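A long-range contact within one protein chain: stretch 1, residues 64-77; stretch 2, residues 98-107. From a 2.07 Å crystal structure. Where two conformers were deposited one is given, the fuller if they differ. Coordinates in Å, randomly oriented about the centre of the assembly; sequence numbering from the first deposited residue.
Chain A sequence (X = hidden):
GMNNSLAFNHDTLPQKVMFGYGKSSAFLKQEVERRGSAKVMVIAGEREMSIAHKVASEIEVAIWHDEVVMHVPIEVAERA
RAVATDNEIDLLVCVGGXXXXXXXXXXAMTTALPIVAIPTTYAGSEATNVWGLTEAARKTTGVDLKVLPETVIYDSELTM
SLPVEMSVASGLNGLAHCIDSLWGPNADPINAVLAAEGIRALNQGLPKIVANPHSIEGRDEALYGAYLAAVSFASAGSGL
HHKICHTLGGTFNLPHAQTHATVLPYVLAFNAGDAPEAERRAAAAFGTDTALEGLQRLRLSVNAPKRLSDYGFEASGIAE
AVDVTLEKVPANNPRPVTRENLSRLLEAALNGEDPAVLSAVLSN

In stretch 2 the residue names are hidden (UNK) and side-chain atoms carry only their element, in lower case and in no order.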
# COMPACT_ATOMS: atom_id res chain seq x y z
N TRP A 64 33.02 0.87 6.35
CA TRP A 64 32.30 1.97 6.99
C TRP A 64 32.62 3.23 6.18
O TRP A 64 33.78 3.60 6.06
CB TRP A 64 32.76 2.18 8.42
CG TRP A 64 32.67 0.97 9.27
CD1 TRP A 64 33.63 0.04 9.46
CD2 TRP A 64 31.58 0.61 10.11
NE1 TRP A 64 33.19 -0.92 10.33
CE2 TRP A 64 31.94 -0.58 10.76
CE3 TRP A 64 30.31 1.15 10.34
CZ2 TRP A 64 31.08 -1.24 11.64
CZ3 TRP A 64 29.48 0.52 11.23
CH2 TRP A 64 29.86 -0.67 11.86
N HIS A 65 31.61 3.87 5.62
CA HIS A 65 31.82 4.99 4.74
C HIS A 65 31.13 6.20 5.30
O HIS A 65 29.90 6.18 5.48
CB HIS A 65 31.29 4.65 3.34
CG HIS A 65 31.56 5.70 2.32
ND1 HIS A 65 32.76 5.77 1.63
CD2 HIS A 65 30.79 6.71 1.85
CE1 HIS A 65 32.71 6.79 0.79
NE2 HIS A 65 31.53 7.38 0.90
N ASP A 66 31.90 7.26 5.62
CA ASP A 66 31.32 8.44 6.23
C ASP A 66 31.26 9.71 5.39
O ASP A 66 30.75 10.74 5.88
CB ASP A 66 31.91 8.72 7.61
CG ASP A 66 33.39 9.12 7.58
OD1 ASP A 66 33.97 9.37 6.49
OD2 ASP A 66 33.98 9.19 8.67
N GLU A 67 31.63 9.64 4.11
CA GLU A 67 31.55 10.84 3.27
C GLU A 67 30.14 11.08 2.76
O GLU A 67 29.81 10.73 1.66
CB GLU A 67 32.55 10.83 2.10
CG GLU A 67 32.53 12.18 1.38
CD GLU A 67 33.44 12.28 0.17
OE1 GLU A 67 33.86 11.25 -0.39
OE2 GLU A 67 33.69 13.42 -0.25
N VAL A 68 29.33 11.69 3.60
CA VAL A 68 27.96 12.00 3.28
C VAL A 68 27.91 13.50 3.13
O VAL A 68 28.37 14.22 4.00
CB VAL A 68 27.02 11.53 4.41
CG1 VAL A 68 25.58 12.04 4.19
CG2 VAL A 68 27.08 10.01 4.54
N VAL A 69 27.41 13.97 1.99
CA VAL A 69 27.41 15.40 1.66
C VAL A 69 26.06 15.79 1.10
O VAL A 69 25.52 15.10 0.25
CB VAL A 69 28.54 15.72 0.64
CG1 VAL A 69 28.62 17.24 0.32
CG2 VAL A 69 29.85 15.25 1.18
N MSE A 70 25.47 16.84 1.64
CA MSE A 70 24.16 17.37 1.21
C MSE A 70 24.10 17.55 -0.32
O MSE A 70 25.12 17.98 -0.94
CB MSE A 70 23.96 18.75 1.87
CG MSE A 70 22.58 19.34 1.72
SE MSE A 70 22.40 21.06 2.64
CE MSE A 70 23.89 22.04 1.83
N HIS A 71 22.96 17.26 -0.91
CA HIS A 71 22.69 17.41 -2.37
C HIS A 71 23.43 16.37 -3.25
O HIS A 71 23.37 16.44 -4.48
CB HIS A 71 22.99 18.84 -2.85
CG HIS A 71 22.36 19.92 -2.02
ND1 HIS A 71 21.00 20.00 -1.81
CD2 HIS A 71 22.90 21.00 -1.40
CE1 HIS A 71 20.74 21.06 -1.06
NE2 HIS A 71 21.88 21.68 -0.80
N VAL A 72 24.12 15.43 -2.61
CA VAL A 72 24.88 14.36 -3.28
C VAL A 72 25.63 14.83 -4.53
O VAL A 72 25.17 14.63 -5.66
CB VAL A 72 23.98 13.12 -3.62
CG1 VAL A 72 24.86 11.86 -3.93
CG2 VAL A 72 23.05 12.80 -2.45
N PRO A 73 26.80 15.48 -4.32
CA PRO A 73 27.63 15.86 -5.43
C PRO A 73 28.06 14.64 -6.18
O PRO A 73 28.33 13.62 -5.57
CB PRO A 73 28.85 16.52 -4.75
CG PRO A 73 28.33 17.01 -3.43
CD PRO A 73 27.30 16.00 -3.03
N ILE A 74 28.17 14.77 -7.50
CA ILE A 74 28.50 13.67 -8.34
C ILE A 74 29.86 13.11 -8.00
O ILE A 74 30.05 11.90 -8.05
CB ILE A 74 28.44 14.05 -9.86
CG1 ILE A 74 28.64 12.79 -10.74
CG2 ILE A 74 29.51 15.13 -10.20
CD1 ILE A 74 27.63 11.62 -10.44
N GLU A 75 30.79 13.97 -7.59
CA GLU A 75 32.14 13.53 -7.21
C GLU A 75 32.10 12.65 -5.93
O GLU A 75 32.88 11.73 -5.76
CB GLU A 75 33.08 14.71 -7.00
CG GLU A 75 33.23 15.69 -8.24
CD GLU A 75 32.11 16.76 -8.31
OE1 GLU A 75 31.22 16.75 -7.45
OE2 GLU A 75 32.14 17.60 -9.23
N VAL A 76 31.21 12.99 -5.03
CA VAL A 76 31.04 12.21 -3.80
C VAL A 76 30.35 10.86 -4.14
O VAL A 76 30.74 9.82 -3.64
CB VAL A 76 30.24 13.03 -2.77
CG1 VAL A 76 29.86 12.19 -1.54
CG2 VAL A 76 31.05 14.32 -2.38
N ALA A 77 29.34 10.90 -5.00
CA ALA A 77 28.69 9.67 -5.45
C ALA A 77 29.72 8.76 -6.15
O ALA A 77 29.80 7.56 -5.85
CB ALA A 77 27.53 10.00 -6.39
N UNK A 98 18.04 12.06 5.01
CA UNK A 98 17.97 12.24 3.55
C UNK A 98 19.27 12.14 2.75
O UNK A 98 19.31 11.49 1.72
N UNK A 99 20.31 12.84 3.19
CA UNK A 99 21.55 12.90 2.43
C UNK A 99 22.37 11.59 2.52
O UNK A 99 23.13 11.25 1.60
c UNK A 99 22.37 14.14 2.87
o UNK A 99 22.91 13.94 4.14
N UNK A 100 22.22 10.88 3.64
CA UNK A 100 22.85 9.59 3.82
C UNK A 100 22.15 8.55 2.95
O UNK A 100 22.79 7.81 2.22
c UNK A 100 23.62 7.89 5.47
c UNK A 100 22.79 9.18 5.27
o UNK A 100 23.30 10.25 6.08
N UNK A 101 20.84 8.53 3.02
CA UNK A 101 20.05 7.67 2.17
C UNK A 101 20.30 8.06 0.71
O UNK A 101 20.37 7.20 -0.18
c UNK A 101 18.56 7.76 2.51
c UNK A 101 18.29 7.18 3.92
c UNK A 101 17.73 7.02 1.46
c UNK A 101 16.92 7.59 4.55
N UNK A 102 20.47 9.36 0.48
CA UNK A 102 20.72 9.87 -0.88
C UNK A 102 21.98 9.28 -1.51
O UNK A 102 22.00 8.96 -2.72
N UNK A 103 23.05 9.14 -0.70
CA UNK A 103 24.29 8.59 -1.19
C UNK A 103 24.16 7.09 -1.48
O UNK A 103 24.68 6.60 -2.48
c UNK A 103 25.44 8.87 -0.21
c UNK A 103 27.94 8.68 0.41
c UNK A 103 27.23 9.11 -1.99
c UNK A 103 26.84 8.43 -0.68
N UNK A 104 23.44 6.37 -0.63
CA UNK A 104 23.22 4.94 -0.85
C UNK A 104 22.49 4.78 -2.17
O UNK A 104 22.84 3.94 -2.99
c UNK A 104 22.43 4.31 0.32
N UNK A 105 21.52 5.65 -2.42
CA UNK A 105 20.77 5.61 -3.66
C UNK A 105 21.69 5.88 -4.84
O UNK A 105 21.61 5.21 -5.87
c UNK A 105 18.42 6.27 -2.75
c UNK A 105 17.37 7.39 -2.81
n UNK A 105 15.01 7.98 -2.38
c UNK A 105 16.00 6.90 -2.36
c UNK A 105 19.63 6.64 -3.63
N UNK A 106 22.54 6.89 -4.73
CA UNK A 106 23.45 7.22 -5.81
C UNK A 106 24.32 5.99 -6.17
O UNK A 106 24.55 5.71 -7.36
c UNK A 106 24.30 8.43 -5.48
N UNK A 107 24.75 5.24 -5.16
CA UNK A 107 25.55 4.02 -5.39
C UNK A 107 24.74 2.96 -6.11
O UNK A 107 25.23 2.33 -7.04
c UNK A 107 26.93 2.12 -4.42
c UNK A 107 26.10 3.41 -4.09
c UNK A 107 27.02 4.40 -3.37
c UNK A 107 27.41 3.98 -1.92
O HOH W 1 25.21 12.35 0.32

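Position 98 has no side-chain atoms, so it is Gly 98. It touches nothing on stretch 1, and its O accepts from N of position 102, an early rung of the helix that runs through the whole stretch.

Position 99 carries one carbon and then one oxygen. The oxygen lies 3.3 Å from Val 68 CG1, an approach of a polar atom to a methyl, and CB packs 4.0 Å from Met 70 CA. This is Ser 99, with chi1 p. A water links the main chains here, donating to Ser 99 O at 2.7 Å and to Val 69 O at 2.8 Å.

At position 100 one carbon bears an oxygen and a carbon. Its CB points sideways, and the oxygen comes within 3.5 Å of Val 68 CG1, so the same valine methyl meets two hydroxyl oxygens. The residue is Thr 100.

Position 101 has four carbons, forked at the first, with one arm two carbons long: Ile 101. It points away and leaves stretch 1 untouched.

Position 102 again lacks a side chain, and Val 72 CG2 sits 3.8 Å from its backbone C. It is Gly 102. A CB built here would point toward stretch 1 and fall 3.1 Å from Val 72 CG2, so the bare backbone is what lets the valine come this close.

Position 103 has four carbons forked at the second. One end carbon lies 3.0 Å from Glu 67 O and 3.8 Å from His 65 CD2, near the plane of the histidine ring at its edge. The other reaches the other way, 4.1 Å from Val 72 CG1, 4.1 Å from Val 76 CG1 and 3.8 Å from Ala 77 CA. This is Leu 103, the two ends being CD2 and CD1 in that order, with chi1 t and chi2 p. It is the most covered residue of the contact.

Position 104 has a single carbon, Ala 104, out of reach of stretch 1.

Position 105 is four carbons in a row ending in nitrogen: Lys 105. Its end leads away, and NZ is hydrogen-bonded elsewhere in the structure.

Position 106 has one carbon. This CB points toward stretch 1, 3.8 Å from Val 72 CG1 and 3.7 Å from Ala 77 CB. It is Ala 106; two alanines meeting methyl to methyl let the backbones approach, and Ala 77 CA and Ala 106 CA are 5.8 Å apart.

Position 107 has four carbons, forked at the first with one two-carbon arm: Ile 107. Its end comes nearer than its base, but its CG1 stays 4.9 Å from Ala 77 O, outside contact range.

The contact works by packing, with no direct hydrogen bond between the stretches. A type II turn from Val 69 to Val 72, closed by the hydrogen bond from Val 72 N to Val 69 O at 3.2 Å, follows directly on Val 68 and ends in Val 72; both valines point their CA-to-CB bonds toward the helix. The rule is one large residue among small ones: Leu 103 fills the space between the strand end and the following helix, while Ser 99, Gly 102 and Ala 106 keep the helix surface low.

Stretch 2, residues 98-107: GSTIGLAKAI
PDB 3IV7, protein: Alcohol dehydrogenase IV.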